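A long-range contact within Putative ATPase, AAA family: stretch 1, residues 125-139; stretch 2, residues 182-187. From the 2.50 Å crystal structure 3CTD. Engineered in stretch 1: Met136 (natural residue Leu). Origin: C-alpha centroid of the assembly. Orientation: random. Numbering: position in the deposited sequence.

Stretch 1 (125-139) KSNSTKSIFKAMEAI
Stretch 2 182-187: KFWKPK

Three serines and two alanines, small side chains all, form most of the surface on which an irregular strand-free segment, residues 182-187, lies against a loop that runs into a helix. The chains pass in opposite directions: CA atoms pair as Ser126-Lys187 (6.4 Å), Ser128-Pro186 (5.9 Å) and Ser131-Trp184 (5.4 Å), and 451 Å² is buried, both sides summed. Stretch 1 begins extended (Ser126 phi/psi -159/135), turns at Asn127 (-98/20), makes a 3-10 segment at 128-130 and continues as helix to Ile139. Ser126 (chi1 t) steadies the turn by accepting a hydrogen bond at OG from Ser128 N, 3.0 Å. Stretch 2 is extended from Trp184 (-115/133) through Lys185 (-130/139) to Pro186 (-77/173), after Phe183 at -98/-32.

Trp184 (chi1 t, chi2 78°) swings its indole edge to the 3-10 segment, where NE1 donates to Ser128 OG at 3.0 Å, N-H...O angle 147°; Ser128, chi1 84° (p), is buried, and the bond gives the indole nitrogen a polar partner there. Ser131 OG (m) lies 3.1 Å from Phe183 O and 2.8 Å from Ser128 O, two carbonyls competing for one hydroxyl proton. Its CB points toward stretch 2, and OG also approaches the indole edge, 3.7 Å from Trp184 CD1.

Phe183 (chi1 m, chi2 -65°) gives up the largest area, 103 Å², by laying its ring on the helix. Ala135 CB sits 3.7 Å from the centroid of the Phe183 ring, 7° off the normal, a CH-pi contact; the short methyl lets the ring come within 3.5 Å of the backbone, Phe183 CE1 to Ala135 CA. One turn on, Ala138 CB meets Phe183 CZ at 3.7 Å. At the other end Lys187 (chi1 m, chi2 -132°, chi3 t, chi4 m) reaches along the loop, Lys187 CE lying 3.1 Å from Asn127 OD1 (Asn127 chi1 p, chi2 -8°).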

ATOM      1  N   LYS B 125      16.128   5.976   9.413  1.00 37.40           N
ATOM      2  CA  LYS B 125      15.416   6.400  10.607  1.00 37.30           C
ATOM      3  C   LYS B 125      15.140   7.914  10.662  1.00 40.72           C
ATOM      4  O   LYS B 125      15.925   8.711  10.120  1.00 44.68           O
ATOM      5  CB  LYS B 125      16.225   5.954  11.833  1.00 35.11           C
ATOM      6  CG  LYS B 125      16.655   4.461  11.780  1.00 35.76           C
ATOM      7  CD  LYS B 125      15.448   3.455  11.969  1.00 32.24           C
ATOM      8  CE  LYS B 125      15.918   2.008  12.204  1.00 30.98           C
ATOM      9  NZ  LYS B 125      16.577   1.383  10.978  1.00 28.55           N
ATOM     10  N   SER B 126      14.026   8.311  11.297  1.00 38.26           N
ATOM     11  CA  SER B 126      13.767   9.712  11.633  1.00 30.64           C
ATOM     12  C   SER B 126      12.786   9.790  12.728  1.00 33.97           C
ATOM     13  O   SER B 126      11.757   9.097  12.668  1.00 37.55           O
ATOM     14  CB  SER B 126      13.139  10.429  10.453  1.00 36.55           C
ATOM     15  OG  SER B 126      12.553  11.654  10.845  1.00 28.66           O
ATOM     16  N   ASN B 127      13.058  10.640  13.719  1.00 32.67           N
ATOM     17  CA  ASN B 127      12.071  10.870  14.794  1.00 34.94           C
ATOM     18  C   ASN B 127      11.221  12.159  14.587  1.00 37.08           C
ATOM     19  O   ASN B 127      10.636  12.695  15.563  1.00 34.41           O
ATOM     20  CB  ASN B 127      12.744  10.922  16.180  1.00 36.93           C
ATOM     21  CG  ASN B 127      13.662  12.140  16.353  1.00 36.33           C
ATOM     22  OD1 ASN B 127      13.927  12.879  15.410  1.00 40.68           O
ATOM     23  ND2 ASN B 127      14.144  12.342  17.555  1.00 39.61           N
ATOM     24  N   SER B 128      11.157  12.667  13.346  1.00 33.02           N
ATOM     25  CA  SER B 128      10.522  13.970  13.128  1.00 35.21           C
ATOM     26  C   SER B 128       9.016  14.044  13.487  1.00 39.20           C
ATOM     27  O   SER B 128       8.499  15.137  13.684  1.00 41.39           O
ATOM     28  CB  SER B 128      10.823  14.549  11.740  1.00 35.96           C
ATOM     29  OG  SER B 128       9.946  14.050  10.735  1.00 40.01           O
ATOM     30  N   THR B 129       8.326  12.908  13.628  1.00 37.31           N
ATOM     31  CA  THR B 129       6.944  12.947  14.072  1.00 35.09           C
ATOM     32  C   THR B 129       6.811  13.294  15.532  1.00 37.34           C
ATOM     33  O   THR B 129       5.684  13.527  15.975  1.00 37.71           O
ATOM     34  CB  THR B 129       6.217  11.621  13.880  1.00 34.82           C
ATOM     35  OG1 THR B 129       6.882  10.612  14.653  1.00 32.39           O
ATOM     36  CG2 THR B 129       6.148  11.229  12.357  1.00 29.62           C
ATOM     37  N   LYS B 130       7.926  13.300  16.280  1.00 34.43           N
ATOM     38  CA  LYS B 130       7.907  13.710  17.718  1.00 39.62           C
ATOM     39  C   LYS B 130       7.609  15.234  17.871  1.00 36.65           C
ATOM     40  O   LYS B 130       7.277  15.713  18.951  1.00 34.67           O
ATOM     41  CB  LYS B 130       9.214  13.318  18.477  1.00 37.97           C
ATOM     42  N   SER B 131       7.734  15.958  16.765  1.00 36.47           N
ATOM     43  CA  SER B 131       7.425  17.376  16.652  1.00 35.93           C
ATOM     44  C   SER B 131       6.129  17.762  17.309  1.00 39.79           C
ATOM     45  O   SER B 131       6.017  18.852  17.853  1.00 42.11           O
ATOM     46  CB  SER B 131       7.304  17.733  15.189  1.00 32.69           C
ATOM     47  OG  SER B 131       8.599  17.738  14.640  1.00 40.19           O
ATOM     48  N   ILE B 132       5.135  16.886  17.219  1.00 40.93           N
ATOM     49  CA  ILE B 132       3.802  17.214  17.700  1.00 38.32           C
ATOM     50  C   ILE B 132       3.908  17.592  19.165  1.00 35.73           C
ATOM     51  O   ILE B 132       3.155  18.422  19.629  1.00 37.39           O
ATOM     52  CB  ILE B 132       2.805  16.022  17.502  1.00 36.34           C
ATOM     53  CG1 ILE B 132       1.452  16.278  18.197  1.00 32.81           C
ATOM     54  CG2 ILE B 132       3.406  14.777  18.078  1.00 36.50           C
ATOM     55  CD1 ILE B 132       0.748  17.553  17.734  1.00 30.23           C
ATOM     56  N   PHE B 133       4.833  16.976  19.891  1.00 39.54           N
ATOM     57  CA  PHE B 133       5.018  17.291  21.318  1.00 42.36           C
ATOM     58  C   PHE B 133       5.546  18.708  21.499  1.00 43.62           C
ATOM     59  O   PHE B 133       5.237  19.370  22.490  1.00 44.37           O
ATOM     60  CB  PHE B 133       5.957  16.298  21.999  1.00 41.58           C
ATOM     61  CG  PHE B 133       5.449  14.893  22.004  1.00 44.75           C
ATOM     62  CD1 PHE B 133       4.442  14.513  22.855  1.00 48.05           C
ATOM     63  CD2 PHE B 133       5.991  13.942  21.159  1.00 49.97           C
ATOM     64  CE1 PHE B 133       3.970  13.198  22.869  1.00 52.36           C
ATOM     65  CE2 PHE B 133       5.509  12.626  21.149  1.00 52.15           C
ATOM     66  CZ  PHE B 133       4.509  12.252  22.001  1.00 52.05           C
ATOM     67  N   LYS B 134       6.351  19.177  20.552  1.00 43.35           N
ATOM     68  CA  LYS B 134       6.843  20.543  20.636  1.00 48.27           C
ATOM     69  C   LYS B 134       5.651  21.525  20.562  1.00 49.65           C
ATOM     70  O   LYS B 134       5.478  22.372  21.437  1.00 49.64           O
ATOM     71  CB  LYS B 134       7.895  20.827  19.537  1.00 50.82           C
ATOM     72  N   ALA B 135       4.818  21.371  19.534  1.00 46.84           N
ATOM     73  CA  ALA B 135       3.659  22.225  19.355  1.00 44.56           C
ATOM     74  C   ALA B 135       2.694  22.097  20.531  1.00 46.44           C
ATOM     75  O   ALA B 135       2.062  23.066  20.924  1.00 43.75           O
ATOM     76  CB  ALA B 135       2.964  21.912  18.043  1.00 41.37           C
ATOM     77  N   MET B 136       2.566  20.892  21.070  1.00 48.15           N
ATOM     78  CA  MET B 136       1.769  20.665  22.246  1.00 53.76           C
ATOM     79  C   MET B 136       2.310  21.486  23.434  1.00 60.05           C
ATOM     80  O   MET B 136       1.544  21.910  24.309  1.00 58.57           O
ATOM     81  CB  MET B 136       1.862  19.203  22.570  1.00 58.41           C
ATOM     82  CG  MET B 136       0.828  18.692  23.470  1.00 68.34           C
ATOM     83  SD  MET B 136       0.399  16.984  22.998  1.00 83.74           S
ATOM     84  CE  MET B 136      -0.995  17.342  21.908  1.00 77.32           C
ATOM     85  N   GLU B 137       3.631  21.694  23.485  1.00 61.43           N
ATOM     86  CA  GLU B 137       4.204  22.500  24.563  1.00 63.51           C
ATOM     87  C   GLU B 137       3.950  23.987  24.348  1.00 60.78           C
ATOM     88  O   GLU B 137       3.727  24.709  25.303  1.00 61.08           O
ATOM     89  CB  GLU B 137       5.683  22.182  24.832  1.00 66.09           C
ATOM     90  CG  GLU B 137       5.927  20.731  25.289  1.00 73.07           C
ATOM     91  CD  GLU B 137       5.378  20.414  26.707  1.00 76.95           C
ATOM     92  OE1 GLU B 137       5.663  21.197  27.651  1.00 77.48           O
ATOM     93  OE2 GLU B 137       4.677  19.374  26.871  1.00 76.55           O
ATOM     94  N   ALA B 138       3.956  24.427  23.100  1.00 58.16           N
ATOM     95  CA  ALA B 138       3.498  25.770  22.756  1.00 58.34           C
ATOM     96  C   ALA B 138       1.997  26.039  23.090  1.00 59.97           C
ATOM     97  O   ALA B 138       1.611  27.171  23.402  1.00 59.71           O
ATOM     98  CB  ALA B 138       3.767  26.042  21.285  1.00 55.33           C
ATOM     99  N   ILE B 139       1.149  25.018  22.994  1.00 55.10           N
ATOM    100  CA  ILE B 139      -0.265  25.171  23.309  1.00 51.14           C
ATOM    101  C   ILE B 139      -0.387  25.295  24.819  1.00 57.83           C
ATOM    102  O   ILE B 139      -1.123  26.135  25.320  1.00 59.73           O
ATOM    103  CB  ILE B 139      -1.103  23.944  22.839  1.00 49.29           C
ATOM    104  CG1 ILE B 139      -1.140  23.868  21.317  1.00 48.25           C
ATOM    105  CG2 ILE B 139      -2.497  23.935  23.455  1.00 44.19           C
ATOM    106  CD1 ILE B 139      -2.005  24.944  20.706  1.00 50.73           C
ATOM    107  N   LYS B 182       8.934  27.407  14.320  1.00 54.89           N
ATOM    108  CA  LYS B 182       9.203  26.160  13.638  1.00 49.28           C
ATOM    109  C   LYS B 182       9.075  24.971  14.583  1.00 46.60           C
ATOM    110  O   LYS B 182       9.830  24.851  15.530  1.00 49.38           O
ATOM    111  CB  LYS B 182      10.581  26.205  12.985  1.00 47.69           C
ATOM    112  N   PHE B 183       8.107  24.094  14.323  1.00 43.93           N
ATOM    113  CA  PHE B 183       7.960  22.877  15.126  1.00 44.30           C
ATOM    114  C   PHE B 183       8.584  21.643  14.485  1.00 43.24           C
ATOM    115  O   PHE B 183       9.105  20.773  15.187  1.00 44.36           O
ATOM    116  CB  PHE B 183       6.502  22.597  15.445  1.00 42.30           C
ATOM    117  CG  PHE B 183       5.845  23.676  16.253  1.00 42.48           C
ATOM    118  CD1 PHE B 183       6.265  23.954  17.554  1.00 46.56           C
ATOM    119  CD2 PHE B 183       4.807  24.421  15.714  1.00 40.78           C
ATOM    120  CE1 PHE B 183       5.649  24.964  18.306  1.00 46.27           C
ATOM    121  CE2 PHE B 183       4.192  25.403  16.437  1.00 42.00           C
ATOM    122  CZ  PHE B 183       4.599  25.680  17.738  1.00 44.73           C
ATOM    123  N   TRP B 184       8.576  21.580  13.159  1.00 42.36           N
ATOM    124  CA  TRP B 184       9.076  20.386  12.450  1.00 42.14           C
ATOM    125  C   TRP B 184      10.325  20.668  11.610  1.00 41.39           C
ATOM    126  O   TRP B 184      10.357  21.630  10.875  1.00 45.29           O
ATOM    127  CB  TRP B 184       7.953  19.865  11.540  1.00 34.34           C
ATOM    128  CG  TRP B 184       8.330  18.723  10.650  1.00 33.02           C
ATOM    129  CD1 TRP B 184       8.446  17.405  11.008  1.00 34.17           C
ATOM    130  CD2 TRP B 184       8.596  18.765   9.229  1.00 30.90           C
ATOM    131  NE1 TRP B 184       8.788  16.634   9.899  1.00 33.13           N
ATOM    132  CE2 TRP B 184       8.881  17.445   8.805  1.00 29.64           C
ATOM    133  CE3 TRP B 184       8.619  19.785   8.278  1.00 32.86           C
ATOM    134  CZ2 TRP B 184       9.170  17.127   7.485  1.00 30.39           C
ATOM    135  CZ3 TRP B 184       8.929  19.455   6.933  1.00 30.98           C
ATOM    136  CH2 TRP B 184       9.184  18.146   6.565  1.00 28.75           C
ATOM    137  N   LYS B 185      11.356  19.843  11.697  1.00 46.04           N
ATOM    138  CA  LYS B 185      12.423  19.867  10.667  1.00 49.29           C
ATOM    139  C   LYS B 185      12.608  18.445  10.226  1.00 47.80           C
ATOM    140  O   LYS B 185      12.624  17.535  11.060  1.00 49.53           O
ATOM    141  CB  LYS B 185      13.781  20.395  11.215  1.00 50.05           C
ATOM    142  N   PRO B 186      12.784  18.231   8.931  1.00 48.10           N
ATOM    143  CA  PRO B 186      13.074  16.838   8.607  1.00 50.48           C
ATOM    144  C   PRO B 186      14.541  16.471   8.935  1.00 56.07           C
ATOM    145  O   PRO B 186      15.347  17.357   9.254  1.00 53.74           O
ATOM    146  CB  PRO B 186      12.831  16.776   7.082  1.00 47.20           C
ATOM    147  CG  PRO B 186      13.233  18.140   6.576  1.00 45.42           C
ATOM    148  CD  PRO B 186      12.884  19.127   7.761  1.00 46.74           C
ATOM    149  N   LYS B 187      14.889  15.187   8.819  1.00 59.73           N
ATOM    150  CA  LYS B 187      16.301  14.814   8.716  1.00 61.02           C
ATOM    151  C   LYS B 187      16.730  14.579   7.276  1.00 62.48           C
ATOM    152  O   LYS B 187      17.702  15.168   6.807  1.00 64.52           O
ATOM    153  CB  LYS B 187      16.571  13.602   9.579  1.00 61.20           C
ATOM    154  CG  LYS B 187      15.879  13.775  10.907  1.00 64.35           C
ATOM    155  CD  LYS B 187      16.821  13.451  12.065  1.00 67.26           C
ATOM    156  CE  LYS B 187      16.211  13.772  13.445  1.00 67.70           C
ATOM    157  NZ  LYS B 187      15.673  15.160  13.495  1.00 68.33           N
TER